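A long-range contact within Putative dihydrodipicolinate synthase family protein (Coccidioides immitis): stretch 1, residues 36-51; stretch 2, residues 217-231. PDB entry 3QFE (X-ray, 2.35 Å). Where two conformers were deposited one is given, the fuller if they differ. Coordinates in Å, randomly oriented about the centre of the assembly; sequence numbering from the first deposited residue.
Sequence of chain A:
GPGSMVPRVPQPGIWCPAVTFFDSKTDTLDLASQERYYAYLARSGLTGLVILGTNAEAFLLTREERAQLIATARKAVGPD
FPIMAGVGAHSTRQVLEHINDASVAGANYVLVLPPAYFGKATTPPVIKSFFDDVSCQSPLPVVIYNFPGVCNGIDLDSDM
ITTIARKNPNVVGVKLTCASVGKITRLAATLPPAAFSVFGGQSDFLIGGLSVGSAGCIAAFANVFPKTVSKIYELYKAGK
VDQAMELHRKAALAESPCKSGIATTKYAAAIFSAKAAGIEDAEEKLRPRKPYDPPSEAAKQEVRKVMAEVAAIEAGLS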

# COMPACT_ATOMS: atom_id res chain seq x y z
N ARG A 36 10.49 -12.26 7.26
CA ARG A 36 9.55 -13.38 7.27
C ARG A 36 8.19 -12.94 6.79
O ARG A 36 7.55 -13.64 6.00
CB ARG A 36 9.40 -13.99 8.67
CG ARG A 36 10.64 -14.68 9.16
CD ARG A 36 10.38 -15.49 10.41
NE ARG A 36 11.57 -16.26 10.76
CZ ARG A 36 11.69 -16.97 11.88
NH1 ARG A 36 12.81 -17.65 12.11
NH2 ARG A 36 10.69 -17.00 12.76
N TYR A 37 7.76 -11.78 7.27
CA TYR A 37 6.41 -11.27 7.02
C TYR A 37 6.23 -10.81 5.58
O TYR A 37 5.28 -11.21 4.92
CB TYR A 37 6.11 -10.14 8.00
CG TYR A 37 4.72 -9.54 7.85
CD1 TYR A 37 3.58 -10.25 8.25
CD2 TYR A 37 4.55 -8.28 7.30
CE1 TYR A 37 2.30 -9.71 8.12
CE2 TYR A 37 3.28 -7.73 7.16
CZ TYR A 37 2.16 -8.45 7.57
OH TYR A 37 0.89 -7.89 7.43
N TYR A 38 7.15 -9.98 5.09
CA TYR A 38 7.14 -9.55 3.69
C TYR A 38 7.17 -10.75 2.74
O TYR A 38 6.46 -10.76 1.72
CB TYR A 38 8.38 -8.72 3.39
CG TYR A 38 8.45 -7.29 3.92
CD1 TYR A 38 7.31 -6.55 4.16
CD2 TYR A 38 9.68 -6.69 4.12
CE1 TYR A 38 7.41 -5.23 4.62
CE2 TYR A 38 9.80 -5.38 4.56
CZ TYR A 38 8.66 -4.66 4.81
OH TYR A 38 8.77 -3.38 5.25
N ALA A 39 8.01 -11.75 3.05
CA ALA A 39 8.15 -12.92 2.20
C ALA A 39 6.81 -13.69 2.18
O ALA A 39 6.32 -14.08 1.12
CB ALA A 39 9.27 -13.78 2.67
N TYR A 40 6.21 -13.86 3.35
CA TYR A 40 4.91 -14.51 3.42
C TYR A 40 3.86 -13.78 2.56
O TYR A 40 3.11 -14.42 1.80
CB TYR A 40 4.43 -14.59 4.86
CG TYR A 40 3.12 -15.33 4.97
CD1 TYR A 40 3.09 -16.73 4.99
CD2 TYR A 40 1.91 -14.65 5.01
CE1 TYR A 40 1.91 -17.41 5.07
CE2 TYR A 40 0.71 -15.32 5.08
CZ TYR A 40 0.71 -16.70 5.11
OH TYR A 40 -0.48 -17.38 5.17
N LEU A 41 3.80 -12.45 2.67
CA LEU A 41 2.83 -11.68 1.88
C LEU A 41 3.08 -11.83 0.38
O LEU A 41 2.13 -12.00 -0.40
CB LEU A 41 2.83 -10.19 2.26
CG LEU A 41 2.43 -9.78 3.67
CD1 LEU A 41 2.51 -8.26 3.74
CD2 LEU A 41 1.03 -10.24 4.03
N ALA A 42 4.33 -11.79 -0.04
CA ALA A 42 4.61 -11.86 -1.47
C ALA A 42 4.30 -13.22 -2.06
O ALA A 42 4.08 -13.34 -3.26
CB ALA A 42 6.05 -11.47 -1.79
N ARG A 43 4.25 -14.23 -1.19
CA ARG A 43 3.94 -15.60 -1.60
C ARG A 43 2.42 -15.94 -1.48
O ARG A 43 2.00 -17.12 -1.62
CB ARG A 43 4.84 -16.56 -0.80
CG ARG A 43 6.33 -16.45 -1.21
CD ARG A 43 6.65 -17.32 -2.45
NE ARG A 43 6.07 -18.64 -2.26
CZ ARG A 43 6.58 -19.57 -1.45
NH1 ARG A 43 7.73 -19.36 -0.80
NH2 ARG A 43 5.93 -20.71 -1.30
N SER A 44 1.60 -14.92 -1.24
CA SER A 44 0.17 -15.15 -1.06
C SER A 44 -0.69 -14.60 -2.19
O SER A 44 -1.85 -14.26 -1.97
CB SER A 44 -0.32 -14.58 0.27
OG SER A 44 0.44 -15.06 1.34
N GLY A 45 -0.14 -14.49 -3.38
CA GLY A 45 -0.95 -14.11 -4.53
C GLY A 45 -0.96 -12.61 -4.81
O GLY A 45 -1.68 -12.16 -5.67
N LEU A 46 -0.17 -11.83 -4.10
CA LEU A 46 -0.18 -10.39 -4.33
C LEU A 46 0.57 -10.02 -5.60
O LEU A 46 1.49 -10.72 -6.02
CB LEU A 46 0.42 -9.63 -3.14
CG LEU A 46 -0.25 -9.82 -1.78
CD1 LEU A 46 0.55 -9.08 -0.73
CD2 LEU A 46 -1.69 -9.35 -1.79
N THR A 47 0.18 -8.92 -6.20
CA THR A 47 0.90 -8.41 -7.36
C THR A 47 2.21 -7.70 -6.93
O THR A 47 3.23 -7.86 -7.56
CB THR A 47 0.01 -7.47 -8.20
OG1 THR A 47 -1.13 -8.19 -8.66
CG2 THR A 47 0.80 -6.91 -9.43
N GLY A 48 2.17 -6.94 -5.85
CA GLY A 48 3.35 -6.24 -5.39
C GLY A 48 3.19 -5.77 -3.97
O GLY A 48 2.10 -5.85 -3.41
N LEU A 49 4.28 -5.26 -3.40
CA LEU A 49 4.27 -4.65 -2.07
C LEU A 49 4.49 -3.15 -2.13
O LEU A 49 5.34 -2.64 -2.88
CB LEU A 49 5.29 -5.30 -1.13
CG LEU A 49 5.09 -6.78 -0.74
CD1 LEU A 49 6.24 -7.29 0.10
CD2 LEU A 49 3.79 -7.01 0.02
N VAL A 50 3.71 -2.44 -1.32
CA VAL A 50 3.98 -1.06 -1.04
C VAL A 50 4.69 -0.99 0.30
O VAL A 50 4.12 -1.36 1.31
CB VAL A 50 2.69 -0.21 -1.07
CG1 VAL A 50 2.96 1.20 -0.54
CG2 VAL A 50 2.11 -0.18 -2.49
N ILE A 51 5.95 -0.56 0.27
CA ILE A 51 6.75 -0.43 1.47
C ILE A 51 6.82 1.05 1.84
O ILE A 51 7.09 1.90 1.00
CB ILE A 51 8.19 -1.00 1.26
CG1 ILE A 51 8.12 -2.41 0.65
CG2 ILE A 51 8.98 -1.03 2.56
CD1 ILE A 51 7.30 -3.42 1.47
N CYS A 217 -5.85 -2.07 -6.89
CA CYS A 217 -6.10 -1.72 -5.51
C CYS A 217 -4.86 -1.88 -4.64
O CYS A 217 -4.12 -2.85 -4.78
CB CYS A 217 -7.20 -2.65 -5.01
SG CYS A 217 -7.73 -2.31 -3.36
N ILE A 218 -4.65 -0.92 -3.74
CA ILE A 218 -3.61 -1.02 -2.70
C ILE A 218 -4.34 -1.12 -1.38
O ILE A 218 -4.79 -0.11 -0.84
CB ILE A 218 -2.60 0.19 -2.73
CG1 ILE A 218 -1.85 0.22 -4.07
CG2 ILE A 218 -1.56 0.11 -1.57
CD1 ILE A 218 -1.16 1.54 -4.39
N ALA A 219 -4.49 -2.34 -0.86
CA ALA A 219 -5.44 -2.62 0.23
C ALA A 219 -4.79 -2.96 1.58
O ALA A 219 -4.20 -4.03 1.74
CB ALA A 219 -6.36 -3.76 -0.18
N ALA A 220 -4.92 -2.05 2.55
CA ALA A 220 -4.50 -2.28 3.94
C ALA A 220 -4.86 -3.67 4.45
O ALA A 220 -4.08 -4.29 5.16
CB ALA A 220 -5.11 -1.23 4.85
N PHE A 221 -6.04 -4.15 4.07
CA PHE A 221 -6.60 -5.39 4.60
C PHE A 221 -5.93 -6.64 4.02
O PHE A 221 -6.12 -7.75 4.53
CB PHE A 221 -8.10 -5.42 4.30
CG PHE A 221 -8.87 -6.41 5.13
CD1 PHE A 221 -8.75 -6.42 6.52
CD2 PHE A 221 -9.72 -7.32 4.53
CE1 PHE A 221 -9.45 -7.31 7.29
CE2 PHE A 221 -10.45 -8.22 5.29
CZ PHE A 221 -10.32 -8.21 6.68
N ALA A 222 -5.15 -6.45 2.96
CA ALA A 222 -4.36 -7.54 2.39
C ALA A 222 -3.20 -7.87 3.33
O ALA A 222 -2.59 -8.90 3.18
CB ALA A 222 -3.83 -7.16 1.01
N ASN A 223 -2.91 -6.98 4.28
CA ASN A 223 -2.00 -7.31 5.40
C ASN A 223 -2.54 -8.47 6.21
O ASN A 223 -1.78 -9.29 6.72
CB ASN A 223 -1.84 -6.14 6.37
CG ASN A 223 -0.75 -5.17 5.97
OD1 ASN A 223 0.44 -5.49 6.04
ND2 ASN A 223 -1.15 -3.96 5.58
N VAL A 224 -3.86 -8.50 6.35
CA VAL A 224 -4.50 -9.43 7.28
C VAL A 224 -4.83 -10.77 6.63
O VAL A 224 -4.46 -11.82 7.15
CB VAL A 224 -5.75 -8.81 7.89
CG1 VAL A 224 -6.23 -9.68 9.05
CG2 VAL A 224 -5.43 -7.40 8.38
N PHE A 225 -5.50 -10.72 5.47
CA PHE A 225 -5.89 -11.91 4.73
C PHE A 225 -5.49 -11.79 3.26
O PHE A 225 -6.32 -11.59 2.39
CB PHE A 225 -7.40 -12.12 4.90
CG PHE A 225 -7.82 -12.27 6.34
CD1 PHE A 225 -7.36 -13.31 7.11
CD2 PHE A 225 -8.69 -11.36 6.91
CE1 PHE A 225 -7.74 -13.43 8.44
CE2 PHE A 225 -9.10 -11.50 8.23
CZ PHE A 225 -8.62 -12.52 9.00
N PRO A 226 -4.19 -11.91 2.97
CA PRO A 226 -3.77 -11.63 1.61
C PRO A 226 -4.31 -12.60 0.55
O PRO A 226 -4.59 -12.17 -0.57
CB PRO A 226 -2.24 -11.67 1.70
CG PRO A 226 -1.93 -12.50 2.91
CD PRO A 226 -3.04 -12.17 3.87
N LYS A 227 -4.44 -13.88 0.90
CA LYS A 227 -4.93 -14.88 -0.06
C LYS A 227 -6.37 -14.58 -0.45
O LYS A 227 -6.74 -14.62 -1.64
CB LYS A 227 -4.85 -16.31 0.50
CG LYS A 227 -3.76 -17.18 -0.08
CD LYS A 227 -3.74 -17.13 -1.62
CE LYS A 227 -3.54 -18.50 -2.22
NZ LYS A 227 -3.36 -18.42 -3.68
N THR A 228 -7.18 -14.26 0.56
CA THR A 228 -8.58 -13.89 0.32
C THR A 228 -8.68 -12.67 -0.59
O THR A 228 -9.38 -12.70 -1.59
CB THR A 228 -9.35 -13.68 1.64
OG1 THR A 228 -9.21 -14.85 2.45
CG2 THR A 228 -10.84 -13.47 1.37
N VAL A 229 -7.95 -11.61 -0.28
CA VAL A 229 -8.03 -10.41 -1.10
C VAL A 229 -7.57 -10.71 -2.53
O VAL A 229 -8.16 -10.22 -3.48
CB VAL A 229 -7.27 -9.19 -0.49
CG1 VAL A 229 -7.22 -8.05 -1.48
CG2 VAL A 229 -7.96 -8.71 0.74
N SER A 230 -6.52 -11.53 -2.68
CA SER A 230 -6.08 -11.92 -4.02
C SER A 230 -7.10 -12.79 -4.71
O SER A 230 -7.24 -12.70 -5.92
CB SER A 230 -4.76 -12.70 -3.98
OG SER A 230 -3.76 -11.93 -3.38
N LYS A 231 -7.78 -13.67 -3.96
CA LYS A 231 -8.82 -14.50 -4.58
C LYS A 231 -9.92 -13.61 -5.16
O LYS A 231 -10.38 -13.85 -6.27
CB LYS A 231 -9.41 -15.55 -3.62

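This is a mainly apolar contact, 518 Å² summed over both sides, in which the end of one helix and the turn after it pack against the start of another, with a tyrosine hydroxyl supplying the polar anchor at one margin.

The backbones come closest at the turn: Ser44 CA lies 5.2 Å from Lys227 CA, and Gly45 CA lies 5.6 Å from Ser230 CA. Arg43 is the first residue to leave helical geometry, and Ser44 closes the turn by bonding back into its own helix, OG to Tyr40 O at 2.8 Å. The hydroxyl is thus satisfied within its own stretch, while Ser44 CB packs on Pro226 CG at 3.7 Å.

Gly45 is needed twice over. Its phi of 93° and psi of 7° would jam a CB against the preceding carbonyl, and an ideal CB would sit only 3.1 Å from Ser230 CB. The bare glycine lets Ser230 come close; Ser230 OG bonds within its own helix to Pro226 O at 2.9 Å.

Pro226, in the first turn of its helix, points toward the other stretch and gathers the apolar contacts. Leu41 CD2 reaches its CG at 3.9 Å and Leu46 CD2 its CB at 4.2 Å; Leu46 CD2 also meets Ala222 CB at 4.1 Å. Both leucines leave their backbone sideways and use an m,t rotamer to bring their ends in.

Tyr37 likewise starts sideways, and its t rotamer carries the hydroxyl to Asn223. Tyr37 OH lies 2.8 Å from Asn223 OD1 and 3.1 Å from Asn223 O, two acceptors for one proton. Asn223 ND2 donates to Ala220 O at 3.0 Å, which helps fix the amide's orientation.

Farther along, the strands add a separate apolar touch, Val50 CG2 to Ile218 CG2 at 3.8 Å.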